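Local coordinates for ribose 5-phosphate isomerase RpiB (Thermoanaerobacter tengcongensis, PDB 4EGS), which probably dephosphorylates protein phosphotyrosine through this N-terminal low molecular weight phosphatase domain of a longer chain that also carries a sugar isomerase family region, at residues 56-61 against 175-180; 86-91 against 164-169; 115-120 against 142-147; 122-127 against 138-143. All blocks are in the same frame, centred on the assembly; numbering follows the deposited sequence.

Interaction 1. Residues 56-61 against 175-180; sequences NAKSKA and KLIEKL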
loop_
_atom_site.group_PDB
_atom_site.type_symbol
_atom_site.label_atom_id
_atom_site.label_comp_id
_atom_site.label_asym_id
_atom_site.label_seq_id
_atom_site.Cartn_x
_atom_site.Cartn_y
_atom_site.Cartn_z
ATOM N N ASN A 56 4.228 7.322 10.783
ATOM C CA ASN A 56 2.992 6.983 11.475
ATOM C C ASN A 56 2.099 8.202 11.643
ATOM O O ASN A 56 0.903 8.136 11.374
ATOM C CB ASN A 56 3.284 6.339 12.832
ATOM C CG ASN A 56 3.836 4.934 12.701
ATOM O OD1 ASN A 56 3.566 4.238 11.721
ATOM N ND2 ASN A 56 4.611 4.504 13.692
ATOM N N ALA A 57 2.689 9.316 12.067
ATOM C CA ALA A 57 1.953 10.568 12.229
ATOM C C ALA A 57 1.286 10.998 10.925
ATOM O O ALA A 57 0.194 11.563 10.933
ATOM C CB ALA A 57 2.871 11.663 12.746
ATOM N N LYS A 58 1.952 10.731 9.805
ATOM C CA LYS A 58 1.362 10.972 8.494
ATOM C C LYS A 58 0.374 9.860 8.165
ATOM O O LYS A 58 -0.691 10.108 7.604
ATOM C CB LYS A 58 2.442 11.050 7.413
ATOM C CG LYS A 58 3.324 12.288 7.475
ATOM C CD LYS A 58 4.298 12.309 6.305
ATOM C CE LYS A 58 5.394 13.349 6.494
ATOM N NZ LYS A 58 4.872 14.742 6.457
ATOM N N SER A 59 0.735 8.631 8.523
ATOM C CA SER A 59 -0.138 7.481 8.317
ATOM C C SER A 59 -1.347 7.527 9.247
ATOM O O SER A 59 -2.333 6.827 9.027
ATOM C CB SER A 59 0.632 6.177 8.528
ATOM O OG SER A 59 -0.245 5.064 8.520
ATOM N N LYS A 60 -1.258 8.343 10.294
ATOM C CA LYS A 60 -2.386 8.560 11.192
ATOM C C LYS A 60 -3.351 9.569 10.585
ATOM O O LYS A 60 -4.560 9.334 10.542
ATOM C CB LYS A 60 -1.912 9.060 12.560
ATOM C CG LYS A 60 -1.335 7.982 13.464
ATOM C CD LYS A 60 -2.382 6.948 13.831
ATOM C CE LYS A 60 -3.543 7.585 14.576
ATOM N NZ LYS A 60 -4.549 6.571 14.994
ATOM N N ALA A 61 -2.804 10.689 10.120
ATOM C CA ALA A 61 -3.596 11.754 9.510
ATOM C C ALA A 61 -4.431 11.216 8.352
ATOM O O ALA A 61 -5.660 11.258 8.392
ATOM C CB ALA A 61 -2.693 12.883 9.041
ATOM N N LYS A 175 6.752 10.937 -0.317
ATOM C CA LYS A 175 6.842 10.168 -1.553
ATOM C C LYS A 175 6.585 8.692 -1.277
ATOM O O LYS A 175 5.973 7.995 -2.087
ATOM C CB LYS A 175 8.220 10.333 -2.197
ATOM C CG LYS A 175 8.651 11.769 -2.430
ATOM C CD LYS A 175 9.860 11.827 -3.352
ATOM C CE LYS A 175 10.573 13.168 -3.261
ATOM N NZ LYS A 175 9.654 14.318 -3.483
ATOM N N LEU A 176 7.067 8.229 -0.127
ATOM C CA LEU A 176 6.915 6.839 0.287
ATOM C C LEU A 176 5.441 6.467 0.384
ATOM O O LEU A 176 5.001 5.472 -0.189
ATOM C CB LEU A 176 7.581 6.629 1.650
ATOM C CG LEU A 176 8.324 5.324 1.947
ATOM C CD1 LEU A 176 8.318 5.048 3.446
ATOM C CD2 LEU A 176 7.754 4.147 1.176
ATOM N N ILE A 177 4.687 7.281 1.116
ATOM C CA ILE A 177 3.273 7.022 1.369
ATOM C C ILE A 177 2.445 6.961 0.082
ATOM O O ILE A 177 1.540 6.132 -0.045
ATOM C CB ILE A 177 2.694 8.057 2.358
ATOM C CG1 ILE A 177 3.235 7.786 3.763
ATOM C CG2 ILE A 177 1.175 8.028 2.364
ATOM C CD1 ILE A 177 2.597 8.625 4.839
ATOM N N GLU A 178 2.767 7.820 -0.878
ATOM C CA GLU A 178 2.082 7.799 -2.166
ATOM C C GLU A 178 2.396 6.539 -2.972
ATOM O O GLU A 178 1.511 5.969 -3.609
ATOM C CB GLU A 178 2.408 9.049 -2.983
ATOM C CG GLU A 178 1.588 10.265 -2.595
ATOM C CD GLU A 178 1.598 11.336 -3.666
ATOM O OE1 GLU A 178 0.522 11.901 -3.955
ATOM O OE2 GLU A 178 2.683 11.614 -4.219
ATOM N N LYS A 179 3.654 6.109 -2.944
ATOM C CA LYS A 179 4.054 4.892 -3.647
ATOM C C LYS A 179 3.432 3.656 -3.006
ATOM O O LYS A 179 3.014 2.730 -3.701
ATOM C CB LYS A 179 5.579 4.749 -3.685
ATOM C CG LYS A 179 6.179 4.890 -5.077
ATOM C CD LYS A 179 7.596 4.336 -5.142
ATOM C CE LYS A 179 7.603 2.818 -5.092
ATOM N NZ LYS A 179 6.850 2.216 -6.226
ATOM N N LEU A 180 3.376 3.649 -1.678
ATOM C CA LEU A 180 2.789 2.538 -0.937
ATOM C C LEU A 180 1.281 2.475 -1.129
ATOM O O LEU A 180 0.636 1.509 -0.725
ATOM C CB LEU A 180 3.111 2.650 0.553
ATOM C CG LEU A 180 4.568 2.444 0.967
ATOM C CD1 LEU A 180 4.700 2.449 2.482
ATOM C CD2 LEU A 180 5.115 1.154 0.378
ATOM O OXT LEU A 180 0.672 3.390 -1.682
#

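Interaction 2. Residues 86-91 against 164-169; sequences VEVLKK and KTAEEL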
loop_
_atom_site.group_PDB
_atom_site.type_symbol
_atom_site.label_atom_id
_atom_site.label_comp_id
_atom_site.label_asym_id
_atom_site.label_seq_id
_atom_site.Cartn_x
_atom_site.Cartn_y
_atom_site.Cartn_z
ATOM N N VAL A 86 14.106 13.553 19.724
ATOM C CA VAL A 86 12.851 13.613 20.460
ATOM C C VAL A 86 12.313 15.044 20.541
ATOM O O VAL A 86 11.101 15.254 20.523
ATOM C CB VAL A 86 12.988 12.979 21.872
ATOM C CG1 VAL A 86 12.650 13.975 22.969
ATOM C CG2 VAL A 86 12.110 11.745 21.987
ATOM N N GLU A 87 13.211 16.025 20.608
ATOM C CA GLU A 87 12.784 17.418 20.714
ATOM C C GLU A 87 12.561 18.063 19.349
ATOM O O GLU A 87 11.680 18.906 19.199
ATOM C CB GLU A 87 13.756 18.249 21.565
ATOM C CG GLU A 87 15.105 18.533 20.924
ATOM C CD GLU A 87 15.956 19.469 21.764
ATOM O OE1 GLU A 87 15.450 20.543 22.156
ATOM O OE2 GLU A 87 17.126 19.131 22.039
ATOM N N VAL A 88 13.346 17.663 18.353
ATOM C CA VAL A 88 13.172 18.212 17.012
ATOM C C VAL A 88 11.878 17.696 16.384
ATOM O O VAL A 88 11.256 18.375 15.574
ATOM C CB VAL A 88 14.384 17.921 16.087
ATOM C CG1 VAL A 88 14.441 16.453 15.698
ATOM C CG2 VAL A 88 14.317 18.789 14.847
ATOM N N LEU A 89 11.464 16.498 16.778
ATOM C CA LEU A 89 10.232 15.925 16.262
ATOM C C LEU A 89 9.036 16.468 17.032
ATOM O O LEU A 89 7.929 16.536 16.504
ATOM C CB LEU A 89 10.275 14.399 16.348
ATOM C CG LEU A 89 10.407 13.668 15.012
ATOM C CD1 LEU A 89 11.567 14.218 14.204
ATOM C CD2 LEU A 89 10.564 12.177 15.243
ATOM N N LYS A 90 9.273 16.862 18.279
ATOM C CA LYS A 90 8.218 17.358 19.154
ATOM C C LYS A 90 7.865 18.795 18.757
ATOM O O LYS A 90 6.694 19.133 18.570
ATOM C CB LYS A 90 8.684 17.288 20.616
ATOM C CG LYS A 90 7.588 17.109 21.660
ATOM C CD LYS A 90 7.014 15.725 21.611
ATOM C CE LYS A 90 6.398 15.341 22.921
ATOM N NZ LYS A 90 5.268 16.258 23.180
ATOM N N LYS A 91 8.891 19.627 18.603
ATOM C CA LYS A 91 8.698 21.037 18.279
ATOM C C LYS A 91 8.179 21.217 16.858
ATOM O O LYS A 91 7.195 21.921 16.628
ATOM C CB LYS A 91 10.004 21.822 18.458
ATOM C CG LYS A 91 10.567 21.788 19.871
ATOM C CD LYS A 91 11.594 22.887 20.103
ATOM C CE LYS A 91 12.807 22.726 19.201
ATOM N NZ LYS A 91 13.578 21.495 19.519
ATOM N N LYS A 164 17.267 19.553 9.786
ATOM C CA LYS A 164 17.435 19.315 8.357
ATOM C C LYS A 164 17.173 17.852 8.007
ATOM O O LYS A 164 16.573 17.549 6.975
ATOM C CB LYS A 164 18.843 19.727 7.917
ATOM C CG LYS A 164 19.156 19.456 6.453
ATOM C CD LYS A 164 18.307 20.316 5.535
ATOM C CE LYS A 164 18.584 21.796 5.746
ATOM N NZ LYS A 164 19.974 22.167 5.363
ATOM N N THR A 165 17.626 16.951 8.874
ATOM C CA THR A 165 17.413 15.519 8.683
ATOM C C THR A 165 15.931 15.170 8.820
ATOM O O THR A 165 15.411 14.316 8.096
ATOM C CB THR A 165 18.278 14.686 9.665
ATOM O OG1 THR A 165 19.382 14.112 8.956
ATOM C CG2 THR A 165 17.475 13.568 10.313
ATOM N N ALA A 166 15.253 15.855 9.734
ATOM C CA ALA A 166 13.820 15.668 9.928
ATOM C C ALA A 166 13.013 16.110 8.706
ATOM O O ALA A 166 12.030 15.469 8.337
ATOM C CB ALA A 166 13.350 16.401 11.181
ATOM N N GLU A 167 13.438 17.206 8.086
ATOM C CA GLU A 167 12.771 17.732 6.900
ATOM C C GLU A 167 12.917 16.774 5.720
ATOM O O GLU A 167 11.943 16.483 5.024
ATOM C CB GLU A 167 13.349 19.094 6.532
ATOM C CG GLU A 167 13.221 20.156 7.607
ATOM C CD GLU A 167 14.231 21.262 7.409
ATOM O OE1 GLU A 167 14.200 22.257 8.163
ATOM O OE2 GLU A 167 15.064 21.129 6.491
ATOM N N GLU A 168 14.137 16.287 5.499
ATOM C CA GLU A 168 14.395 15.347 4.414
ATOM C C GLU A 168 13.560 14.086 4.591
ATOM O O GLU A 168 12.931 13.612 3.647
ATOM C CB GLU A 168 15.883 14.995 4.323
ATOM C CG GLU A 168 16.186 13.906 3.297
ATOM C CD GLU A 168 17.666 13.772 2.985
ATOM O OE1 GLU A 168 18.394 14.782 3.074
ATOM O OE2 GLU A 168 18.102 12.651 2.646
ATOM N N LEU A 169 13.547 13.564 5.813
ATOM C CA LEU A 169 12.760 12.380 6.142
ATOM C C LEU A 169 11.273 12.606 5.889
ATOM O O LEU A 169 10.595 11.749 5.323
ATOM C CB LEU A 169 12.996 11.979 7.600
ATOM C CG LEU A 169 13.666 10.625 7.845
ATOM C CD1 LEU A 169 14.724 10.337 6.790
ATOM C CD2 LEU A 169 14.278 10.588 9.236
#

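Interaction 3. Residues 115-120 against 142-147; sequences LVLAMA and KEFVGL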
loop_
_atom_site.group_PDB
_atom_site.type_symbol
_atom_site.label_atom_id
_atom_site.label_comp_id
_atom_site.label_asym_id
_atom_site.label_seq_id
_atom_site.Cartn_x
_atom_site.Cartn_y
_atom_site.Cartn_z
ATOM N N LEU A 115 8.102 -4.475 3.559
ATOM C CA LEU A 115 9.101 -3.607 2.954
ATOM C C LEU A 115 10.059 -3.117 4.033
ATOM O O LEU A 115 9.632 -2.721 5.116
ATOM C CB LEU A 115 8.418 -2.415 2.283
ATOM C CG LEU A 115 9.278 -1.198 1.937
ATOM C CD1 LEU A 115 10.201 -1.492 0.764
ATOM C CD2 LEU A 115 8.404 0.014 1.650
ATOM N N VAL A 116 11.354 -3.153 3.744
ATOM C CA VAL A 116 12.344 -2.645 4.684
ATOM C C VAL A 116 13.243 -1.594 4.034
ATOM O O VAL A 116 13.917 -1.864 3.040
ATOM C CB VAL A 116 13.182 -3.785 5.314
ATOM C CG1 VAL A 116 13.592 -4.798 4.264
ATOM C CG2 VAL A 116 14.394 -3.225 6.036
ATOM N N LEU A 117 13.231 -0.389 4.596
ATOM C CA LEU A 117 13.978 0.732 4.033
ATOM C C LEU A 117 15.144 1.165 4.914
ATOM O O LEU A 117 14.967 1.483 6.089
ATOM C CB LEU A 117 13.048 1.922 3.781
ATOM C CG LEU A 117 12.044 1.764 2.640
ATOM C CD1 LEU A 117 11.243 3.039 2.463
ATOM C CD2 LEU A 117 12.755 1.391 1.350
ATOM N N ALA A 118 16.338 1.186 4.330
ATOM C CA ALA A 118 17.537 1.606 5.043
ATOM C C ALA A 118 17.816 3.085 4.802
ATOM O O ALA A 118 17.600 3.595 3.703
ATOM C CB ALA A 118 18.725 0.767 4.610
ATOM N N MET A 119 18.293 3.772 5.835
ATOM C CA MET A 119 18.621 5.188 5.725
ATOM C C MET A 119 19.808 5.403 4.795
ATOM O O MET A 119 19.882 6.408 4.088
ATOM C CB MET A 119 18.927 5.779 7.102
ATOM C CG MET A 119 17.735 5.805 8.037
ATOM S SD MET A 119 16.347 6.706 7.329
ATOM C CE MET A 119 15.080 5.444 7.367
ATOM N N ALA A 120 20.734 4.450 4.800
ATOM C CA ALA A 120 21.939 4.553 3.988
ATOM C C ALA A 120 22.200 3.274 3.203
ATOM O O ALA A 120 21.658 2.216 3.520
ATOM C CB ALA A 120 23.135 4.890 4.862
ATOM N N LYS A 142 16.200 6.413 -0.162
ATOM C CA LYS A 142 16.228 7.321 -1.305
ATOM C C LYS A 142 15.958 6.585 -2.615
ATOM O O LYS A 142 15.247 7.086 -3.483
ATOM C CB LYS A 142 17.577 8.042 -1.381
ATOM C CG LYS A 142 17.890 8.911 -0.171
ATOM C CD LYS A 142 17.249 10.286 -0.283
ATOM C CE LYS A 142 18.235 11.314 -0.812
ATOM N NZ LYS A 142 19.470 11.351 0.015
ATOM N N GLU A 143 16.524 5.390 -2.751
ATOM C CA GLU A 143 16.412 4.632 -3.993
ATOM C C GLU A 143 15.003 4.094 -4.223
ATOM O O GLU A 143 14.608 3.856 -5.363
ATOM C CB GLU A 143 17.429 3.485 -4.031
ATOM C CG GLU A 143 16.881 2.147 -3.560
ATOM C CD GLU A 143 17.907 1.035 -3.633
ATOM O OE1 GLU A 143 17.659 -0.042 -3.054
ATOM O OE2 GLU A 143 18.963 1.238 -4.269
ATOM N N PHE A 144 14.248 3.907 -3.146
ATOM C CA PHE A 144 12.890 3.385 -3.263
ATOM C C PHE A 144 11.958 4.426 -3.874
ATOM O O PHE A 144 11.003 4.085 -4.573
ATOM C CB PHE A 144 12.357 2.926 -1.904
ATOM C CG PHE A 144 10.997 2.285 -1.971
ATOM C CD1 PHE A 144 10.862 0.944 -2.289
ATOM C CD2 PHE A 144 9.853 3.024 -1.714
ATOM C CE1 PHE A 144 9.613 0.353 -2.352
ATOM C CE2 PHE A 144 8.603 2.438 -1.776
ATOM C CZ PHE A 144 8.483 1.102 -2.095
ATOM N N VAL A 145 12.240 5.697 -3.608
ATOM C CA VAL A 145 11.443 6.779 -4.168
ATOM C C VAL A 145 12.085 7.339 -5.435
ATOM O O VAL A 145 11.758 8.440 -5.877
ATOM C CB VAL A 145 11.201 7.907 -3.141
ATOM C CG1 VAL A 145 10.395 7.383 -1.963
ATOM C CG2 VAL A 145 12.519 8.496 -2.668
ATOM N N GLY A 146 13.005 6.570 -6.014
ATOM C CA GLY A 146 13.616 6.923 -7.284
ATOM C C GLY A 146 14.820 7.842 -7.193
ATOM O O GLY A 146 15.377 8.239 -8.217
ATOM N N LEU A 147 15.228 8.182 -5.975
ATOM C CA LEU A 147 16.368 9.074 -5.775
ATOM C C LEU A 147 17.656 8.302 -5.500
ATOM O O LEU A 147 17.696 7.077 -5.613
ATOM C CB LEU A 147 16.096 10.051 -4.628
ATOM C CG LEU A 147 15.007 11.103 -4.844
ATOM C CD1 LEU A 147 14.917 12.034 -3.644
ATOM C CD2 LEU A 147 15.269 11.891 -6.116
#

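Interaction 4. Residues 122-127 against 138-143; sequences SHKRSL and IFTIKE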
loop_
_atom_site.group_PDB
_atom_site.type_symbol
_atom_site.label_atom_id
_atom_site.label_comp_id
_atom_site.label_asym_id
_atom_site.label_seq_id
_atom_site.Cartn_x
_atom_site.Cartn_y
_atom_site.Cartn_z
ATOM N N SER A 122 24.862 1.723 3.215
ATOM C CA SER A 122 25.636 0.873 4.110
ATOM C C SER A 122 24.727 -0.101 4.847
ATOM O O SER A 122 25.022 -1.293 4.939
ATOM C CB SER A 122 26.408 1.723 5.119
ATOM O OG SER A 122 25.525 2.448 5.959
ATOM N N HIS A 123 23.622 0.416 5.375
ATOM C CA HIS A 123 22.657 -0.407 6.089
ATOM C C HIS A 123 22.015 -1.407 5.135
ATOM O O HIS A 123 21.771 -2.557 5.497
ATOM C CB HIS A 123 21.577 0.461 6.736
ATOM C CG HIS A 123 22.114 1.607 7.537
ATOM N ND1 HIS A 123 21.845 2.921 7.228
ATOM C CD2 HIS A 123 22.906 1.633 8.637
ATOM C CE1 HIS A 123 22.446 3.709 8.102
ATOM N NE2 HIS A 123 23.096 2.952 8.967
ATOM N N LYS A 124 21.744 -0.957 3.913
ATOM C CA LYS A 124 21.166 -1.818 2.888
ATOM C C LYS A 124 22.096 -2.974 2.544
ATOM O O LYS A 124 21.682 -4.134 2.541
ATOM C CB LYS A 124 20.853 -1.017 1.622
ATOM C CG LYS A 124 20.447 -1.884 0.441
ATOM C CD LYS A 124 20.340 -1.075 -0.839
ATOM C CE LYS A 124 20.080 -1.978 -2.033
ATOM N NZ LYS A 124 20.046 -1.215 -3.311
ATOM N N ARG A 125 23.354 -2.651 2.257
ATOM C CA ARG A 125 24.341 -3.660 1.889
ATOM C C ARG A 125 24.563 -4.685 2.997
ATOM O O ARG A 125 24.622 -5.888 2.734
ATOM C CB ARG A 125 25.674 -3.016 1.503
ATOM C CG ARG A 125 26.793 -4.030 1.344
ATOM C CD ARG A 125 27.984 -3.473 0.590
ATOM N NE ARG A 125 28.870 -4.549 0.160
ATOM C CZ ARG A 125 28.717 -5.236 -0.968
ATOM N NH1 ARG A 125 27.712 -4.955 -1.787
ATOM N NH2 ARG A 125 29.569 -6.203 -1.280
ATOM N N SER A 126 24.690 -4.202 4.228
ATOM C CA SER A 126 24.879 -5.070 5.386
ATOM C C SER A 126 23.771 -6.111 5.482
ATOM O O SER A 126 24.027 -7.283 5.758
ATOM C CB SER A 126 24.927 -4.241 6.670
ATOM O OG SER A 126 24.971 -5.078 7.813
ATOM N N LEU A 127 22.540 -5.674 5.239
ATOM C CA LEU A 127 21.385 -6.560 5.286
ATOM C C LEU A 127 21.396 -7.583 4.148
ATOM O O LEU A 127 21.296 -8.785 4.393
ATOM C CB LEU A 127 20.087 -5.748 5.271
ATOM C CG LEU A 127 19.798 -4.910 6.520
ATOM C CD1 LEU A 127 18.685 -3.907 6.256
ATOM C CD2 LEU A 127 19.440 -5.803 7.700
ATOM N N ILE A 138 14.385 -5.402 0.394
ATOM C CA ILE A 138 15.367 -4.491 0.971
ATOM C C ILE A 138 15.777 -3.401 -0.013
ATOM O O ILE A 138 16.304 -3.688 -1.088
ATOM C CB ILE A 138 16.640 -5.229 1.431
ATOM C CG1 ILE A 138 16.300 -6.289 2.478
ATOM C CG2 ILE A 138 17.652 -4.239 1.986
ATOM C CD1 ILE A 138 17.489 -7.108 2.927
ATOM N N PHE A 139 15.532 -2.151 0.361
ATOM C CA PHE A 139 15.935 -1.015 -0.457
ATOM C C PHE A 139 16.406 0.132 0.429
ATOM O O PHE A 139 16.206 0.111 1.643
ATOM C CB PHE A 139 14.778 -0.545 -1.345
ATOM C CG PHE A 139 14.216 -1.623 -2.226
ATOM C CD1 PHE A 139 13.033 -2.262 -1.892
ATOM C CD2 PHE A 139 14.872 -2.002 -3.387
ATOM C CE1 PHE A 139 12.511 -3.256 -2.702
ATOM C CE2 PHE A 139 14.356 -2.996 -4.200
ATOM C CZ PHE A 139 13.176 -3.623 -3.856
ATOM N N THR A 140 17.037 1.127 -0.186
ATOM C CA THR A 140 17.459 2.324 0.531
ATOM C C THR A 140 16.330 3.354 0.497
ATOM O O THR A 140 15.523 3.369 -0.433
ATOM C CB THR A 140 18.796 2.886 -0.032
ATOM O OG1 THR A 140 19.807 2.831 0.982
ATOM C CG2 THR A 140 18.652 4.320 -0.525
ATOM N N ILE A 141 16.262 4.192 1.529
ATOM C CA ILE A 141 15.185 5.167 1.676
ATOM C C ILE A 141 15.073 6.128 0.484
ATOM O O ILE A 141 13.981 6.587 0.150
ATOM C CB ILE A 141 15.333 5.964 2.999
ATOM C CG1 ILE A 141 14.061 6.760 3.307
ATOM C CG2 ILE A 141 16.564 6.857 2.970
ATOM C CD1 ILE A 141 13.038 5.986 4.107
ATOM N N LYS A 142 16.200 6.413 -0.162
ATOM C CA LYS A 142 16.228 7.321 -1.305
ATOM C C LYS A 142 15.958 6.585 -2.615
ATOM O O LYS A 142 15.247 7.086 -3.483
ATOM C CB LYS A 142 17.577 8.042 -1.381
ATOM C CG LYS A 142 17.890 8.911 -0.171
ATOM C CD LYS A 142 17.249 10.286 -0.283
ATOM C CE LYS A 142 18.235 11.314 -0.812
ATOM N NZ LYS A 142 19.470 11.351 0.015
ATOM N N GLU A 143 16.524 5.390 -2.751
ATOM C CA GLU A 143 16.412 4.632 -3.993
ATOM C C GLU A 143 15.003 4.094 -4.223
ATOM O O GLU A 143 14.608 3.856 -5.363
ATOM C CB GLU A 143 17.429 3.485 -4.031
ATOM C CG GLU A 143 16.881 2.147 -3.560
ATOM C CD GLU A 143 17.907 1.035 -3.633
ATOM O OE1 GLU A 143 17.659 -0.042 -3.054
ATOM O OE2 GLU A 143 18.963 1.238 -4.269
#

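Interaction 1. Residues 56-61 against 175-180
Two helices of the low molecular weight phosphatase alpha/beta fold, 47-61 and 159-179, meet near their C-terminal ends where I177 reaches across to K58 and S59. The contact is slight, burying 86 Å² over both sides, and entirely non-bonded: no hydrogen bond or salt bridge spans it. I177 does nearly all the reaching. Its CG1 branch stands anti to the carbonyl carbon (chi1 -72°), and the next torsion (chi2 -172°) extends the branch and brings CD1 to the facing helix. There the methyl abuts the root of the lysine, and the backbone of the following residue also lies close, with I177 CD1 4.1 Å from S59 N. The backbones stay well apart, with 7.8 Å between S59 CA and I177 CA, so one branched side chain spans the interval. K58 contributes only the base of its side chain; the rest leads away, and NZ forms a long, weak ion pair with D174. S59 is turned to other work, its OG hydrogen-bonded to W66 O, while F55 of helix 47-61 also packs on I177. Just beyond, E178 O accepts a hydrogen bond from K64 NZ of the second subunit, which places this helix end at the dimer interface. The tightest point of the contact is I177 CD1 against K58 CB, at 3.5 Å.

Interaction 2. Residues 86-91 against 164-169
A166 is where helix 159-179 meets V88 and L89 of helix 83-93, and it makes every contact between 164-169 and 86-91. T165, just before it, faces M50 of helix 47-61. One step on, A166 directs its single methyl at the neighbouring helix, filling the place between two larger side chains. The closer is L89, whose CD1 lies 4.1 Å from A166 CB. Its first torsion, chi1 -109°, falls far from a staggered value, and with chi2 at 52° the tip comes nearer to A166 than the direction of its CB would suggest. V88 is directed toward the alanine's helix, and its CG2 is 4.5 Å from A166 CB, a looser touch by the second valine branch. M50 also packs on both L89 and A166, making this a point where three helices meet. E167 then turns to Y93 at the end of helix 83-93, while E168 pairs through OE2 with K142 NZ. L169 closes the turn against A51 of helix 47-61. The small side chain of A166 lets the backbones come near, to 7.3 Å between L89 CA and A166 CA. Across the way, K91 and E87 answer each other on their own helix with a weak salt bridge, K91 NZ to E87 OE1 at 3.4 Å. With three buried apolar side chains and no hydrogen bond or salt bridge across, the helices are joined by van der Waals contact over just 82 Å².

Interaction 3. Residues 115-120 against 142-147
Both F144 and L115 hold CG anti to the backbone N (chi1 -176° and 163°), which sends their side chains toward each other from opposite directions until the leucine lies over one face of the ring. L115 CD2 makes a CH-pi contact there, 4.3 Å from the F144 ring centroid and 24° off the ring normal, displaced toward the rim. The second branch touches the same side of the benzyl group, with L115 CD1 3.7 Å from F144 CE1. L117 comes across at about a right angle and meets the base of the group, its CD2 3.6 Å from F144 CB. Two leucines of one strand thus line the same side of the benzyl group, from CB to CZ, with V116 between them turned to the other side. Shrinking F144 to an alanine would probably open a gap over L115 and leave the leucine methyls without their aromatic partner. Behind the ring the chain makes a type I turn from E143 to G146, with L147 N bonded to K142 O at 2.7 Å, and the positive phi of G146 suits glycine. The contact lays the loop after strand 138-140 against central strand 115-118, which bonds to strand 36-41. L176 of helix 159-179 packs on both F144 and L117, and K179 also touches F144, closing the layer between sheet and helix.

Interaction 4. Residues 122-127 against 138-143
The carboxylate of E143 receives K124 NZ and T140 N from different directions, and its OE1 also lies at the edge of the F139 ring, in the ring plane. K124 NZ uses the syn lone pair of E143 OE1 in a salt bridge of 2.7 Å; a second, weak bond runs from K124 NZ to E143 OE2. T140 N comes from above the carboxylate plane, 53° out of it, at 3.2 Å from E143 OE1. One oxygen thus takes two donors, which should fix the rotation of the group. Replacing E143 by an alanine would probably leave the K124 ammonium without its countercharge and T140 N without this acceptor. K124 is extended throughout and lies across the strand, its CG 4.0 Å from I138 CG2 on the way to the acid. Further along the helix, L127 CB rests 3.8 Å from I138 CD1, the apolar half of the contact. Helix 122-127 and strand 138-140 run almost antiparallel (163°), 7.8 Å apart at closest, as two elements of the beta-alpha-beta unit 115-118, 121-130, 138-140. F139 bonds through its backbone to V116 and A118 of the neighbouring strand, while H123 NE2 bonds to T42 OG1 in the bicarbonate pocket.

How the interactions relate
Interactions 3 and 4 lie side by side, their centres 6 Å apart; they share K142 and E143, and backbone bonds between strands 115-118 and 138-140 join them. Interactions 1 and 2 both use helix 159-179, with centres 16 Å apart. Along the chain, 56-61 comes first, then 86-91, the four segments of interactions 3 and 4, and finally 164-169 and 175-180, so the two helix-helix contacts bracket the sheet contacts. K175 CB packs on V145 CG1, linking interaction 1 to interaction 3, while L169 CD1 near M119 SD ties in interaction 2. The last helix thereby connects inner strand 115-118 and the loop after 138-140 with helices 47-61 and 83-93 in this single phosphatase domain.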